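Local coordinates for cleavage stimulation factor 77 (Encephalitozoon cuniculi, PDB 2UY1), which probably binds mRNA and probably takes part, like its relatives, in the 3'-end processing of pre-mRNA, at residues F78-D83 against Q117-S122; E125-F130 against D148-F153. One frame throughout, in Å; residues are numbered along the deposited sequence.

Interaction 1: F78-D83 against Q117-S122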
loop_
_atom_site.group_PDB
_atom_site.type_symbol
_atom_site.label_atom_id
_atom_site.label_comp_id
_atom_site.label_asym_id
_atom_site.label_seq_id
_atom_site.Cartn_x
_atom_site.Cartn_y
_atom_site.Cartn_z
ATOM N N PHE A 78 -24.046 -3.488 37.933
ATOM C CA PHE A 78 -24.383 -3.617 36.494
ATOM C C PHE A 78 -25.457 -2.590 36.215
ATOM O O PHE A 78 -26.532 -2.922 35.737
ATOM C CB PHE A 78 -24.834 -5.060 36.193
ATOM C CG PHE A 78 -23.697 -6.071 36.335
ATOM C CD1 PHE A 78 -22.869 -6.375 35.236
ATOM C CD2 PHE A 78 -23.417 -6.665 37.566
ATOM C CE1 PHE A 78 -21.820 -7.241 35.344
ATOM C CE2 PHE A 78 -22.321 -7.540 37.668
ATOM C CZ PHE A 78 -21.530 -7.798 36.593
ATOM N N GLU A 79 -25.125 -1.322 36.519
ATOM C CA GLU A 79 -26.029 -0.162 36.400
ATOM C C GLU A 79 -26.304 0.118 34.925
ATOM O O GLU A 79 -25.359 0.240 34.154
ATOM C CB GLU A 79 -25.400 1.104 37.049
ATOM C CG GLU A 79 -24.353 0.857 38.163
ATOM C CD GLU A 79 -24.346 1.972 39.252
ATOM O OE1 GLU A 79 -23.766 3.079 38.977
ATOM O OE2 GLU A 79 -24.905 1.734 40.368
ATOM N N ASN A 80 -27.570 0.260 34.523
ATOM C CA ASN A 80 -27.846 0.478 33.079
ATOM C C ASN A 80 -27.003 -0.432 32.137
ATOM O O ASN A 80 -26.548 -0.036 31.076
ATOM C CB ASN A 80 -27.756 1.975 32.669
ATOM C CG ASN A 80 -28.947 2.831 33.154
ATOM O OD1 ASN A 80 -29.440 2.665 34.256
ATOM N ND2 ASN A 80 -29.399 3.764 32.307
ATOM N N TYR A 81 -26.871 -1.699 32.532
ATOM C CA TYR A 81 -26.391 -2.803 31.687
ATOM C C TYR A 81 -27.437 -3.263 30.686
ATOM O O TYR A 81 -28.649 -3.309 30.988
ATOM C CB TYR A 81 -25.952 -3.932 32.597
ATOM C CG TYR A 81 -25.299 -5.130 31.947
ATOM C CD1 TYR A 81 -24.324 -4.982 30.977
ATOM C CD2 TYR A 81 -25.640 -6.418 32.357
ATOM C CE1 TYR A 81 -23.697 -6.041 30.444
ATOM C CE2 TYR A 81 -25.031 -7.511 31.807
ATOM C CZ TYR A 81 -24.058 -7.323 30.863
ATOM O OH TYR A 81 -23.456 -8.401 30.309
ATOM N N TRP A 82 -26.942 -3.637 29.499
ATOM C CA TRP A 82 -27.730 -3.866 28.329
ATOM C C TRP A 82 -28.213 -5.306 28.316
ATOM O O TRP A 82 -28.930 -5.665 27.411
ATOM C CB TRP A 82 -26.949 -3.546 27.014
ATOM C CG TRP A 82 -25.542 -4.042 27.045
ATOM C CD1 TRP A 82 -25.122 -5.278 26.700
ATOM C CD2 TRP A 82 -24.389 -3.356 27.545
ATOM N NE1 TRP A 82 -23.781 -5.412 26.882
ATOM C CE2 TRP A 82 -23.297 -4.251 27.432
ATOM C CE3 TRP A 82 -24.162 -2.071 28.047
ATOM C CZ2 TRP A 82 -22.008 -3.903 27.801
ATOM C CZ3 TRP A 82 -22.855 -1.729 28.442
ATOM C CH2 TRP A 82 -21.821 -2.645 28.361
ATOM N N ASP A 83 -27.744 -6.136 29.257
ATOM C CA ASP A 83 -28.326 -7.496 29.414
ATOM C C ASP A 83 -28.741 -7.698 30.893
ATOM O O ASP A 83 -28.293 -8.618 31.574
ATOM C CB ASP A 83 -27.349 -8.604 28.977
ATOM C CG ASP A 83 -28.071 -9.963 28.718
ATOM O OD1 ASP A 83 -29.244 -9.934 28.284
ATOM O OD2 ASP A 83 -27.487 -11.022 29.006
ATOM N N GLN A 117 -35.890 2.597 32.127
ATOM C CA GLN A 117 -34.942 3.625 31.769
ATOM C C GLN A 117 -33.637 3.054 31.245
ATOM O O GLN A 117 -32.717 3.825 30.900
ATOM C CB GLN A 117 -34.622 4.513 32.973
ATOM C CG GLN A 117 -35.780 5.361 33.450
ATOM C CD GLN A 117 -35.550 5.830 34.891
ATOM O OE1 GLN A 117 -34.667 5.306 35.604
ATOM N NE2 GLN A 117 -36.343 6.813 35.329
ATOM N N THR A 118 -33.534 1.731 31.201
ATOM C CA THR A 118 -32.273 1.048 30.794
ATOM C C THR A 118 -32.367 0.449 29.403
ATOM O O THR A 118 -33.190 -0.421 29.187
ATOM C CB THR A 118 -31.937 -0.133 31.738
ATOM O OG1 THR A 118 -31.849 0.321 33.081
ATOM C CG2 THR A 118 -30.549 -0.769 31.365
ATOM N N PRO A 119 -31.547 0.914 28.446
ATOM C CA PRO A 119 -31.578 0.194 27.133
ATOM C C PRO A 119 -31.032 -1.254 27.285
ATOM O O PRO A 119 -29.884 -1.449 27.703
ATOM C CB PRO A 119 -30.680 1.069 26.209
ATOM C CG PRO A 119 -30.509 2.355 26.935
ATOM C CD PRO A 119 -30.647 2.093 28.428
ATOM N N MET A 120 -31.874 -2.278 27.040
ATOM C CA MET A 120 -31.408 -3.651 27.274
ATOM C C MET A 120 -32.254 -4.606 26.451
ATOM O O MET A 120 -33.333 -4.228 26.010
ATOM C CB MET A 120 -31.554 -4.009 28.790
ATOM C CG MET A 120 -33.023 -4.150 29.266
ATOM S SD MET A 120 -33.245 -4.641 30.991
ATOM C CE MET A 120 -33.036 -3.181 31.915
ATOM N N GLY A 121 -31.762 -5.815 26.202
ATOM C CA GLY A 121 -32.562 -6.824 25.478
ATOM C C GLY A 121 -33.798 -7.129 26.300
ATOM O O GLY A 121 -33.790 -7.028 27.535
ATOM N N SER A 122 -34.867 -7.531 25.604
ATOM C CA SER A 122 -36.093 -8.050 26.227
ATOM C C SER A 122 -36.890 -6.984 27.005
ATOM O O SER A 122 -37.796 -7.315 27.726
ATOM C CB SER A 122 -35.819 -9.364 27.003
ATOM O OG SER A 122 -35.473 -10.488 26.084
HETATM O O HOH W 1 -27.477 -0.179 28.570
HETATM O O HOH W 2 -31.460 -7.815 28.911
#
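The backbones of N80-D83 and Q117-G121 run side by side with end-to-end directions only 16° apart, and the CA atoms of W82 and M120 come within 3.8 Å. One direct hydrogen bond joins them: G121 N donates to W82 O over 3.1 Å. M120 CA makes a CA-H...O contact with the same W82 oxygen at 3.2 Å. A second such contact runs the other way, from W82 CA to P119 O at 3.3 Å. W82 O thus accepts both the G121 N-H and the weaker M120 CA-H.

Water extends this link at both ends. One molecule donates to N80 O and to P119 O. It lies at the edge of the W82 ring. A second molecule donates to D83 OD1 and G121 O.

T118 and N80 meet beside the backbones. The T118 rotamer (chi1 -57°) turns methyl CG2 to 78-83, 3.2 Å from Y81 O and 3.4 Å from N80 CA. It leaves OG1 beside its own backbone N, bonded to R114 O of helix 101-116. N80 ND2 lies 3.6 Å from Q117 O, a contact rather than a bond. M120 CB rests on W82 O, and the rest of M120 leads away to Y88 of helix 85-94.

W82 keeps only its CB near P119 O. Its chi1 of 42° sets CG between the backbone N and the carbonyl carbon, and the indole leads away from 117-122. One indole face lies over Y81 CD1. The Y81 ring in turn has D83 N over one face and F78 CD1 over the other. Y81 OH is hydrogen-bonded to Y204 OH of helix 191-208.

The arrangement joins two interhelical turns in the all-helical solenoid of the Suf family, built from half-a-TPR (HAT) repeats.

Interaction 2: E125-F130 against D148-F153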
loop_
_atom_site.group_PDB
_atom_site.type_symbol
_atom_site.label_atom_id
_atom_site.label_comp_id
_atom_site.label_asym_id
_atom_site.label_seq_id
_atom_site.Cartn_x
_atom_site.Cartn_y
_atom_site.Cartn_z
ATOM N N GLU A 125 -40.814 -7.225 27.059
ATOM C CA GLU A 125 -41.367 -8.209 27.971
ATOM C C GLU A 125 -41.497 -7.627 29.368
ATOM O O GLU A 125 -42.499 -7.864 30.038
ATOM C CB GLU A 125 -40.485 -9.461 27.996
ATOM C CG GLU A 125 -39.798 -9.709 26.694
ATOM C CD GLU A 125 -39.270 -11.127 26.569
ATOM O OE1 GLU A 125 -39.389 -11.903 27.554
ATOM O OE2 GLU A 125 -38.746 -11.477 25.474
ATOM N N LEU A 126 -40.517 -6.829 29.810
ATOM C CA LEU A 126 -40.704 -6.059 31.041
ATOM C C LEU A 126 -41.816 -4.990 30.892
ATOM O O LEU A 126 -42.460 -4.614 31.889
ATOM C CB LEU A 126 -39.387 -5.421 31.549
ATOM C CG LEU A 126 -38.347 -6.325 32.292
ATOM C CD1 LEU A 126 -37.043 -5.575 32.687
ATOM C CD2 LEU A 126 -38.857 -7.165 33.546
ATOM N N TRP A 127 -42.010 -4.466 29.678
ATOM C CA TRP A 127 -43.051 -3.484 29.463
ATOM C C TRP A 127 -44.445 -4.125 29.608
ATOM O O TRP A 127 -45.362 -3.534 30.169
ATOM C CB TRP A 127 -42.913 -2.781 28.101
ATOM C CG TRP A 127 -44.028 -1.795 27.836
ATOM C CD1 TRP A 127 -45.078 -1.967 26.967
ATOM C CD2 TRP A 127 -44.211 -0.483 28.429
ATOM N NE1 TRP A 127 -45.897 -0.851 26.983
ATOM C CE2 TRP A 127 -45.393 0.069 27.870
ATOM C CE3 TRP A 127 -43.509 0.259 29.372
ATOM C CZ2 TRP A 127 -45.888 1.327 28.240
ATOM C CZ3 TRP A 127 -44.016 1.513 29.749
ATOM C CH2 TRP A 127 -45.188 2.024 29.184
ATOM N N LYS A 128 -44.592 -5.333 29.098
ATOM C CA LYS A 128 -45.854 -6.041 29.229
ATOM C C LYS A 128 -46.093 -6.266 30.711
ATOM O O LYS A 128 -47.166 -5.921 31.217
ATOM C CB LYS A 128 -45.843 -7.367 28.479
ATOM C CG LYS A 128 -45.661 -7.222 26.986
ATOM C CD LYS A 128 -45.573 -8.637 26.299
ATOM C CE LYS A 128 -45.148 -8.561 24.816
ATOM N NZ LYS A 128 -44.803 -9.959 24.242
ATOM N N ASP A 129 -45.081 -6.781 31.419
ATOM C CA ASP A 129 -45.215 -7.080 32.856
ATOM C C ASP A 129 -45.564 -5.828 33.654
ATOM O O ASP A 129 -46.406 -5.845 34.539
ATOM C CB ASP A 129 -43.919 -7.695 33.419
ATOM C CG ASP A 129 -43.556 -9.022 32.778
ATOM O OD1 ASP A 129 -44.385 -9.618 32.037
ATOM O OD2 ASP A 129 -42.403 -9.483 33.014
ATOM N N PHE A 130 -44.896 -4.735 33.349
ATOM C CA PHE A 130 -45.179 -3.475 33.977
ATOM C C PHE A 130 -46.642 -2.963 33.792
ATOM O O PHE A 130 -47.270 -2.485 34.744
ATOM C CB PHE A 130 -44.258 -2.426 33.409
ATOM C CG PHE A 130 -44.613 -1.048 33.844
ATOM C CD1 PHE A 130 -44.593 -0.715 35.204
ATOM C CD2 PHE A 130 -44.978 -0.065 32.893
ATOM C CE1 PHE A 130 -44.934 0.570 35.626
ATOM C CE2 PHE A 130 -45.309 1.210 33.307
ATOM C CZ PHE A 130 -45.289 1.528 34.693
ATOM N N ASP A 148 -47.956 7.630 30.894
ATOM C CA ASP A 148 -46.885 8.543 31.248
ATOM C C ASP A 148 -45.458 7.958 31.183
ATOM O O ASP A 148 -44.451 8.682 31.211
ATOM C CB ASP A 148 -47.131 9.060 32.664
ATOM C CG ASP A 148 -48.292 10.042 32.731
ATOM O OD1 ASP A 148 -48.847 10.436 31.692
ATOM O OD2 ASP A 148 -48.649 10.401 33.854
ATOM N N THR A 149 -45.377 6.645 31.139
ATOM C CA THR A 149 -44.091 5.942 31.187
ATOM C C THR A 149 -43.760 5.418 29.775
ATOM O O THR A 149 -42.629 5.037 29.492
ATOM C CB THR A 149 -44.177 4.793 32.177
ATOM O OG1 THR A 149 -45.197 3.916 31.722
ATOM C CG2 THR A 149 -44.653 5.301 33.492
ATOM N N LEU A 150 -44.757 5.394 28.898
ATOM C CA LEU A 150 -44.550 4.979 27.521
ATOM C C LEU A 150 -43.364 5.665 26.811
ATOM O O LEU A 150 -42.537 4.969 26.245
ATOM C CB LEU A 150 -45.822 5.110 26.719
ATOM C CG LEU A 150 -45.637 4.698 25.263
ATOM C CD1 LEU A 150 -45.195 3.230 25.181
ATOM C CD2 LEU A 150 -46.900 4.995 24.400
ATOM N N PRO A 151 -43.210 7.000 26.920
ATOM C CA PRO A 151 -42.109 7.588 26.141
ATOM C C PRO A 151 -40.723 7.194 26.652
ATOM O O PRO A 151 -39.777 7.206 25.875
ATOM C CB PRO A 151 -42.299 9.109 26.309
ATOM C CG PRO A 151 -43.591 9.311 26.994
ATOM C CD PRO A 151 -43.912 8.037 27.713
ATOM N N ILE A 152 -40.623 6.921 27.954
ATOM C CA ILE A 152 -39.413 6.420 28.592
ATOM C C ILE A 152 -39.051 5.071 27.985
ATOM O O ILE A 152 -37.945 4.861 27.479
ATOM C CB ILE A 152 -39.595 6.278 30.153
ATOM C CG1 ILE A 152 -40.008 7.633 30.769
ATOM C CG2 ILE A 152 -38.350 5.673 30.786
ATOM C CD1 ILE A 152 -40.348 7.638 32.337
ATOM N N PHE A 153 -40.009 4.160 28.017
ATOM C CA PHE A 153 -39.782 2.854 27.529
ATOM C C PHE A 153 -39.340 2.939 26.080
ATOM O O PHE A 153 -38.353 2.273 25.688
ATOM C CB PHE A 153 -41.031 1.980 27.676
ATOM C CG PHE A 153 -41.073 0.816 26.688
ATOM C CD1 PHE A 153 -40.203 -0.267 26.818
ATOM C CD2 PHE A 153 -41.909 0.856 25.590
ATOM C CE1 PHE A 153 -40.212 -1.326 25.878
ATOM C CE2 PHE A 153 -41.930 -0.196 24.665
ATOM C CZ PHE A 153 -41.074 -1.285 24.819
#
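W127 and F153 stack between two antiparallel helices, a helical hairpin of the HAT-repeat solenoid. Helix segments 125-130 and 148-153 lie with their axes 11.7 Å apart and their directions 170° apart. That spacing is wide, and aromatic side chains bridge it.

The tight part is built round W127. Its CG is anti to the backbone N (chi1 177°), which extends the indole across to the other helix. The F153 ring lies over one indole face in an offset stack. The five-membered ring of W127 and the F153 ring have centroids 4.3 Å apart and planes at 15°. The two rings are displaced. F153 CB lies at the six-membered ring, 3.5 Å from W127 CE3, while W127 CB sits over the face of the F153 ring in a CH-pi contact, 3.9 Å from its centroid. F153 also touches L123 and S124, nearer the start of helix 123-137.

The loose side lies toward L150, which is partly exposed, whereas F130 and T149 are buried. The L150 side chain crosses W127 at about a right angle, and CD1 touches W127 CZ2 at 3.7 Å. Beyond it P151 is exposed, and its CB points away from 125-130. The helix is kinked at P151, whose N has no hydrogen to give; I152 N also lacks a bond to the turn before.

F130 and T149 close the buried side. Their side chains come head-on from the two helices, F130 with its ring edge, and M113 of helix 101-116 packs on T149. The T149 hydroxyl is held back on its own helix by a hydrogen bond to V146 O. At the same time T149 OG1 lies at the edges of both rings, near their planes, 3.1 Å from F130 CE2 and 3.2 Å from W127 CH2.

Overall arrangement
From the N terminus, the chain leaves helix 68-77 and enters 78-83. It then passes through helices 85-94 and 101-116 before 117-122 returns to that turn. Interaction 1 thus closes a loop of 33 intervening residues, 26 of them helical. Helix 123-137 follows at once. It turns back into helix 139-168, and interaction 2 closes this shorter loop of 17 residues. The two contacts are in series; they neither nest nor cross. Their centres are 14 Å apart and they touch: Q117 CG packs on I152 CG2, and M120 SD on L126 CD1. Together they tie two turns between helices to the next helical pair.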